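Putative ATP-grasp superfamily protein (Archaeoglobus fulgidus, PDB 3DF7) is of unknown function but belongs to the ATP-grasp superfamily and probably binds ATP, perhaps together with a metal ion. Local coordinates at residues A[113-116]-A[117-121]; A[205-208]-A[209-212]; A[215-218]-A[219-223]. All coordinates share one frame; numbering follows the deposited sequence.

Interactions 2 and 3 follow one another along helix 206-220, the first at its N-terminal end and the second where it runs out; their centres are about 16 Å apart, and apart from their adjoining sequence they do not touch. Interaction 1, at the end of the shorter helix 111-118, has its centre about 10 Å from that of interaction 3 and meets it directly: K117 NZ lies 2.7 Å from C222 O, a probable hydrogen bond, and L118 CD2 packs 3.5 Å from A219 O. The closing turns of two helices are thus tied together. Interaction 2 stays apart from interaction 1, about 11 Å away at the nearest atoms. All three belong to the ATP-grasp family region.

Interaction 1 of 3, residues A[113-116]-A[117-121]; sequences ELYK and KLRGE
Two first torsions bring Y115 and R119 together: chi1 of 164° swings the tyrosine ring to the side opposite its own N, beside its carbonyl carbon, while chi1 of 61° sets R119 CG between N and C and sends an extended chain back past the ring. R119 CD then lies over one ring face, 3.9 Å above the plane and displaced toward the rim. The guanidinium is turned 57° from the ring, with NH1 3.9 Å from Y115 CE2, an oblique approach that is not a flat stack. K116 runs alongside R119 in the same direction, and its CG sits over a guanidinium face. Beyond this methylene contact the K116 chain bends back to E113, where K116 NZ forms a salt bridge with E113 OE2 at 3.3 Å, its hydrogen bond weak.

On the buried side L114 CD1 meets L118 CD1 at 3.5 Å, the two leucines crossing at a slant and both resting on I245 of strand 240-246. R119 N donates to Y115 O at 2.9 Å. Near here the chain turns away from the helix, and a water bridges the two sides of the exit, donating to K116 O (2.8 Å) and accepting from G120 N (3.2 Å). Leucines toward the sheet, K116 and R119 toward solvent: this is the C-terminal part of an amphipathic helix laid on an outermost strand of the large antiparallel sheet.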
loop_
_atom_site.group_PDB
_atom_site.type_symbol
_atom_site.label_atom_id
_atom_site.label_comp_id
_atom_site.label_asym_id
_atom_site.label_seq_id
_atom_site.Cartn_x
_atom_site.Cartn_y
_atom_site.Cartn_z
ATOM N N GLU A 113 -1.557 8.585 -16.052
ATOM C CA GLU A 113 -0.979 7.518 -16.855
ATOM C C GLU A 113 -1.700 6.207 -16.531
ATOM O O GLU A 113 -1.969 5.403 -17.420
ATOM C CB GLU A 113 0.520 7.388 -16.567
ATOM C CG GLU A 113 1.371 8.487 -17.204
ATOM C CD GLU A 113 1.271 8.492 -18.723
ATOM O OE1 GLU A 113 1.447 7.419 -19.333
ATOM O OE2 GLU A 113 1.016 9.566 -19.310
ATOM N N LEU A 114 -2.028 6.000 -15.261
ATOM C CA LEU A 114 -2.721 4.776 -14.873
ATOM C C LEU A 114 -4.099 4.732 -15.522
ATOM O O LEU A 114 -4.543 3.681 -15.976
ATOM C CB LEU A 114 -2.857 4.680 -13.350
ATOM C CG LEU A 114 -3.558 3.416 -12.836
ATOM C CD1 LEU A 114 -2.846 2.173 -13.365
ATOM C CD2 LEU A 114 -3.571 3.419 -11.319
ATOM N N TYR A 115 -4.776 5.874 -15.561
ATOM C CA TYR A 115 -6.097 5.946 -16.178
ATOM C C TYR A 115 -6.032 5.484 -17.640
ATOM O O TYR A 115 -6.819 4.640 -18.075
ATOM C CB TYR A 115 -6.628 7.379 -16.111
ATOM C CG TYR A 115 -7.787 7.647 -17.050
ATOM C CD1 TYR A 115 -9.012 7.001 -16.885
ATOM C CD2 TYR A 115 -7.649 8.542 -18.112
ATOM C CE1 TYR A 115 -10.078 7.244 -17.759
ATOM C CE2 TYR A 115 -8.702 8.785 -18.988
ATOM C CZ TYR A 115 -9.910 8.136 -18.807
ATOM O OH TYR A 115 -10.947 8.381 -19.680
ATOM N N LYS A 116 -5.090 6.033 -18.398
ATOM C CA LYS A 116 -4.960 5.658 -19.806
ATOM C C LYS A 116 -4.573 4.192 -19.964
ATOM O O LYS A 116 -4.953 3.541 -20.937
ATOM C CB LYS A 116 -3.925 6.546 -20.507
ATOM C CG LYS A 116 -4.266 8.027 -20.460
ATOM C CD LYS A 116 -3.369 8.855 -21.381
ATOM C CE LYS A 116 -1.908 8.767 -20.988
ATOM N NZ LYS A 116 -1.052 9.597 -21.883
ATOM N N LYS A 117 -3.822 3.670 -19.002
ATOM C CA LYS A 117 -3.388 2.280 -19.057
ATOM C C LYS A 117 -4.547 1.313 -18.812
ATOM O O LYS A 117 -4.662 0.289 -19.480
ATOM C CB LYS A 117 -2.293 2.028 -18.014
ATOM C CG LYS A 117 -1.571 0.697 -18.172
ATOM C CD LYS A 117 -0.575 0.754 -19.322
ATOM C CE LYS A 117 0.110 -0.583 -19.542
ATOM N NZ LYS A 117 -0.838 -1.618 -20.039
ATOM N N LEU A 118 -5.419 1.659 -17.870
ATOM C CA LEU A 118 -6.544 0.797 -17.507
ATOM C C LEU A 118 -7.888 0.961 -18.223
ATOM O O LEU A 118 -8.610 -0.023 -18.409
ATOM C CB LEU A 118 -6.811 0.922 -16.005
ATOM C CG LEU A 118 -5.661 0.629 -15.039
ATOM C CD1 LEU A 118 -6.116 0.914 -13.615
ATOM C CD2 LEU A 118 -5.215 -0.814 -15.187
ATOM N N ARG A 119 -8.223 2.186 -18.622
ATOM C CA ARG A 119 -9.530 2.473 -19.223
ATOM C C ARG A 119 -10.150 1.489 -20.209
ATOM O O ARG A 119 -11.365 1.278 -20.177
ATOM C CB ARG A 119 -9.545 3.878 -19.836
ATOM C CG ARG A 119 -8.557 4.113 -20.945
ATOM C CD ARG A 119 -8.743 5.508 -21.521
ATOM N NE ARG A 119 -7.655 5.870 -22.420
ATOM C CZ ARG A 119 -7.529 7.057 -23.000
ATOM N NH1 ARG A 119 -8.429 8.005 -22.780
ATOM N NH2 ARG A 119 -6.492 7.298 -23.785
ATOM N N GLY A 120 -9.352 0.884 -21.078
ATOM C CA GLY A 120 -9.929 -0.051 -22.029
ATOM C C GLY A 120 -9.858 -1.500 -21.592
ATOM O O GLY A 120 -10.260 -2.401 -22.333
ATOM N N GLU A 121 -9.379 -1.730 -20.376
ATOM C CA GLU A 121 -9.214 -3.087 -19.867
ATOM C C GLU A 121 -10.014 -3.427 -18.615
ATOM O O GLU A 121 -10.246 -4.600 -18.324
ATOM C CB GLU A 121 -7.734 -3.327 -19.598
ATOM C CG GLU A 121 -6.868 -3.155 -20.829
ATOM C CD GLU A 121 -6.766 -4.426 -21.639
ATOM O OE1 GLU A 121 -7.773 -5.167 -21.729
ATOM O OE2 GLU A 121 -5.676 -4.682 -22.190
HETATM O O HOH W 1 -6.345 1.308 -22.023
#

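Interaction 2 of 3, residues A[205-208]-A[209-212]; sequences SDEV and KREV
D206 OD2 meets R210 NE at 2.7 Å in a salt bridge, with R210 NH2 only 2.9 Å from that same oxygen. The carboxylate comes over one face of the guanidinium, OD2 sitting above its NE/NH2 side and the two planes perpendicular, at 90°, so the pair is not an in-plane, two-oxygen grip. This i to i+4 pair belongs to the first turns of helix 206-220, whose start is capped by S205: from the N-cap position its OG accepts V208 N at 3.2 Å. An acid one residue past the cap probably also suits the positive end of the helix dipole. The extended R210 chain passes over the backbone on its way, its CG 3.2 Å from D206 O.

One residue further on, E207 and E211 bring two carboxylates together. E207 bends at chi2 (50°) while E211 stays extended beyond CG, and their OE2 atoms come within 2.6 Å, the groups inclined by 54°. Oxygens this close suggest that one of the acids is protonated and donates to the other. E211 OE1 is hydrogen-bonded to Y236 OH, on strand 228-236.

V208 and V212 face the sheet. Both touch Y236, and V212 also reaches L170 and V172 of strand 168-176. They lie side by side and point the same way, V208 CG1 4.1 Å from V212 CG2.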
loop_
_atom_site.group_PDB
_atom_site.type_symbol
_atom_site.label_atom_id
_atom_site.label_comp_id
_atom_site.label_asym_id
_atom_site.label_seq_id
_atom_site.Cartn_x
_atom_site.Cartn_y
_atom_site.Cartn_z
ATOM N N SER A 205 -20.732 -9.139 1.056
ATOM C CA SER A 205 -21.272 -10.431 0.654
ATOM C C SER A 205 -20.224 -11.160 -0.178
ATOM O O SER A 205 -19.295 -10.546 -0.706
ATOM C CB SER A 205 -22.542 -10.249 -0.184
ATOM O OG SER A 205 -22.232 -9.697 -1.453
ATOM N N ASP A 206 -20.375 -12.472 -0.295
ATOM C CA ASP A 206 -19.430 -13.266 -1.065
ATOM C C ASP A 206 -19.455 -12.894 -2.545
ATOM O O ASP A 206 -18.418 -12.905 -3.207
ATOM C CB ASP A 206 -19.740 -14.754 -0.910
ATOM C CG ASP A 206 -18.635 -15.631 -1.447
ATOM O OD1 ASP A 206 -17.501 -15.526 -0.936
ATOM O OD2 ASP A 206 -18.892 -16.420 -2.378
ATOM N N GLU A 207 -20.634 -12.563 -3.066
ATOM C CA GLU A 207 -20.738 -12.204 -4.478
ATOM C C GLU A 207 -19.972 -10.914 -4.753
ATOM O O GLU A 207 -19.217 -10.833 -5.721
ATOM C CB GLU A 207 -22.204 -12.054 -4.895
ATOM C CG GLU A 207 -22.414 -11.604 -6.343
ATOM C CD GLU A 207 -21.626 -12.425 -7.357
ATOM O OE1 GLU A 207 -21.534 -13.661 -7.197
ATOM O OE2 GLU A 207 -21.109 -11.830 -8.328
ATOM N N VAL A 208 -20.155 -9.915 -3.894
ATOM C CA VAL A 208 -19.456 -8.641 -4.056
ATOM C C VAL A 208 -17.949 -8.869 -3.975
ATOM O O VAL A 208 -17.176 -8.282 -4.732
ATOM C CB VAL A 208 -19.899 -7.615 -2.972
ATOM C CG1 VAL A 208 -18.986 -6.387 -2.983
ATOM C CG2 VAL A 208 -21.337 -7.179 -3.244
ATOM N N LYS A 209 -17.538 -9.727 -3.049
ATOM C CA LYS A 209 -16.130 -10.048 -2.877
ATOM C C LYS A 209 -15.584 -10.638 -4.178
ATOM O O LYS A 209 -14.563 -10.186 -4.695
ATOM C CB LYS A 209 -15.967 -11.058 -1.737
ATOM C CG LYS A 209 -14.528 -11.478 -1.435
ATOM C CD LYS A 209 -14.508 -12.632 -0.430
ATOM C CE LYS A 209 -13.094 -12.987 0.023
ATOM N NZ LYS A 209 -12.198 -13.385 -1.089
ATOM N N ARG A 210 -16.273 -11.645 -4.708
ATOM C CA ARG A 210 -15.839 -12.289 -5.949
ATOM C C ARG A 210 -15.673 -11.289 -7.091
ATOM O O ARG A 210 -14.668 -11.313 -7.799
ATOM C CB ARG A 210 -16.831 -13.376 -6.377
ATOM C CG ARG A 210 -16.906 -14.577 -5.440
ATOM C CD ARG A 210 -17.963 -15.569 -5.917
ATOM N NE ARG A 210 -18.166 -16.668 -4.976
ATOM C CZ ARG A 210 -17.270 -17.619 -4.725
ATOM N NH1 ARG A 210 -16.098 -17.612 -5.346
ATOM N NH2 ARG A 210 -17.547 -18.579 -3.850
ATOM N N GLU A 211 -16.665 -10.420 -7.272
ATOM C CA GLU A 211 -16.615 -9.418 -8.336
ATOM C C GLU A 211 -15.454 -8.442 -8.157
ATOM O O GLU A 211 -14.733 -8.136 -9.104
ATOM C CB GLU A 211 -17.930 -8.637 -8.388
ATOM C CG GLU A 211 -19.062 -9.392 -9.058
ATOM C CD GLU A 211 -20.378 -8.641 -9.006
ATOM O OE1 GLU A 211 -20.357 -7.394 -9.078
ATOM O OE2 GLU A 211 -21.435 -9.300 -8.910
ATOM N N VAL A 212 -15.281 -7.956 -6.934
ATOM C CA VAL A 212 -14.214 -7.010 -6.635
ATOM C C VAL A 212 -12.833 -7.640 -6.844
ATOM O O VAL A 212 -11.915 -6.992 -7.343
ATOM C CB VAL A 212 -14.379 -6.469 -5.193
ATOM C CG1 VAL A 212 -13.125 -5.744 -4.743
ATOM C CG2 VAL A 212 -15.575 -5.519 -5.153
#

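Interaction 3 of 3, residues A[215-218]-A[219-223]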
loop_
_atom_site.group_PDB
_atom_site.type_symbol
_atom_site.label_atom_id
_atom_site.label_comp_id
_atom_site.label_asym_id
_atom_site.label_seq_id
_atom_site.Cartn_x
_atom_site.Cartn_y
_atom_site.Cartn_z
ATOM N N GLU A 215 -12.214 -8.042 -10.682
ATOM C CA GLU A 215 -11.820 -6.799 -11.334
ATOM C C GLU A 215 -10.452 -6.303 -10.880
ATOM O O GLU A 215 -9.744 -5.655 -11.648
ATOM C CB GLU A 215 -12.884 -5.721 -11.112
ATOM C CG GLU A 215 -14.232 -6.069 -11.742
ATOM C CD GLU A 215 -14.089 -6.667 -13.133
ATOM O OE1 GLU A 215 -13.436 -6.035 -13.989
ATOM O OE2 GLU A 215 -14.624 -7.773 -13.368
ATOM N N ALA A 216 -10.075 -6.595 -9.637
ATOM C CA ALA A 216 -8.766 -6.180 -9.136
ATOM C C ALA A 216 -7.697 -6.946 -9.911
ATOM O O ALA A 216 -6.683 -6.383 -10.321
ATOM C CB ALA A 216 -8.640 -6.483 -7.648
ATOM N N VAL A 217 -7.936 -8.237 -10.105
ATOM C CA VAL A 217 -7.006 -9.079 -10.841
ATOM C C VAL A 217 -6.907 -8.580 -12.276
ATOM O O VAL A 217 -5.815 -8.462 -12.823
ATOM C CB VAL A 217 -7.465 -10.556 -10.852
ATOM C CG1 VAL A 217 -6.598 -11.371 -11.805
ATOM C CG2 VAL A 217 -7.379 -11.137 -9.441
ATOM N N ARG A 218 -8.057 -8.278 -12.872
ATOM C CA ARG A 218 -8.096 -7.796 -14.248
ATOM C C ARG A 218 -7.248 -6.530 -14.389
ATOM O O ARG A 218 -6.566 -6.336 -15.395
ATOM C CB ARG A 218 -9.542 -7.503 -14.667
ATOM C CG ARG A 218 -9.736 -7.425 -16.185
ATOM C CD ARG A 218 -11.155 -6.988 -16.554
ATOM N NE ARG A 218 -12.171 -7.768 -15.847
ATOM C CZ ARG A 218 -12.395 -9.066 -16.022
ATOM N NH1 ARG A 218 -11.681 -9.768 -16.895
ATOM N NH2 ARG A 218 -13.337 -9.665 -15.313
ATOM N N ALA A 219 -7.290 -5.678 -13.369
ATOM C CA ALA A 219 -6.531 -4.431 -13.365
ATOM C C ALA A 219 -5.022 -4.648 -13.344
ATOM O O ALA A 219 -4.294 -4.062 -14.148
ATOM C CB ALA A 219 -6.944 -3.571 -12.165
ATOM N N VAL A 220 -4.545 -5.481 -12.423
ATOM C CA VAL A 220 -3.108 -5.715 -12.321
ATOM C C VAL A 220 -2.531 -6.452 -13.521
ATOM O O VAL A 220 -1.370 -6.267 -13.863
ATOM C CB VAL A 220 -2.732 -6.476 -11.019
ATOM C CG1 VAL A 220 -3.106 -5.628 -9.797
ATOM C CG2 VAL A 220 -3.424 -7.819 -10.968
ATOM N N GLU A 221 -3.336 -7.277 -14.178
ATOM C CA GLU A 221 -2.830 -7.999 -15.335
ATOM C C GLU A 221 -2.555 -7.042 -16.497
ATOM O O GLU A 221 -1.899 -7.413 -17.471
ATOM C CB GLU A 221 -3.808 -9.111 -15.729
ATOM C CG GLU A 221 -4.049 -10.074 -14.565
ATOM C CD GLU A 221 -4.553 -11.436 -14.986
ATOM O OE1 GLU A 221 -5.628 -11.508 -15.615
ATOM O OE2 GLU A 221 -3.872 -12.439 -14.679
ATOM N N CYS A 222 -3.033 -5.804 -16.369
ATOM C CA CYS A 222 -2.832 -4.769 -17.390
ATOM C C CYS A 222 -1.449 -4.140 -17.315
ATOM O O CYS A 222 -0.920 -3.673 -18.321
ATOM C CB CYS A 222 -3.841 -3.626 -17.229
ATOM S SG CYS A 222 -5.535 -4.007 -17.628
ATOM N N VAL A 223 -0.874 -4.119 -16.118
ATOM C CA VAL A 223 0.419 -3.482 -15.904
ATOM C C VAL A 223 1.608 -4.425 -15.776
ATOM O O VAL A 223 1.813 -5.049 -14.733
ATOM C CB VAL A 223 0.370 -2.595 -14.641
ATOM C CG1 VAL A 223 1.600 -1.703 -14.581
ATOM C CG2 VAL A 223 -0.908 -1.768 -14.637
#
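E221 turns back along the helix against V217, starting with CB, 3.6 Å from V217 O. With chi1 at -57° its CG stands opposite the carbonyl carbon and presses to 3.0 Å from V217 O. From there the chain is extended: CD lies 3.8 Å from V217 CG1, and both carboxylate oxygens stay near the same methyl, OE1 at 3.9 Å. The two side chains run side by side, and both touch V180 of strand 180-191.

V217 O also accepts E221 N, a bond near the C-terminal end of helix 206-220, which packs on the large antiparallel sheet of the ATP-grasp domain. The chain then leaves through a type I beta turn from V220 to V223, while A216 and V220 face strands 228-236 and 168-176.

On another side R218 grips E215 side-on: NE donates to OE1 at 2.8 Å and NH2 to OE2 at 3.0 Å, both met on the syn side and within 2° of the guanidinium plane, though 28° out of the carboxylate plane. NH2 also pairs with E214. With a leucine in place of R218, E215 and E214 would probably lose their shared cationic mate and the E215 carboxylate would turn more freely.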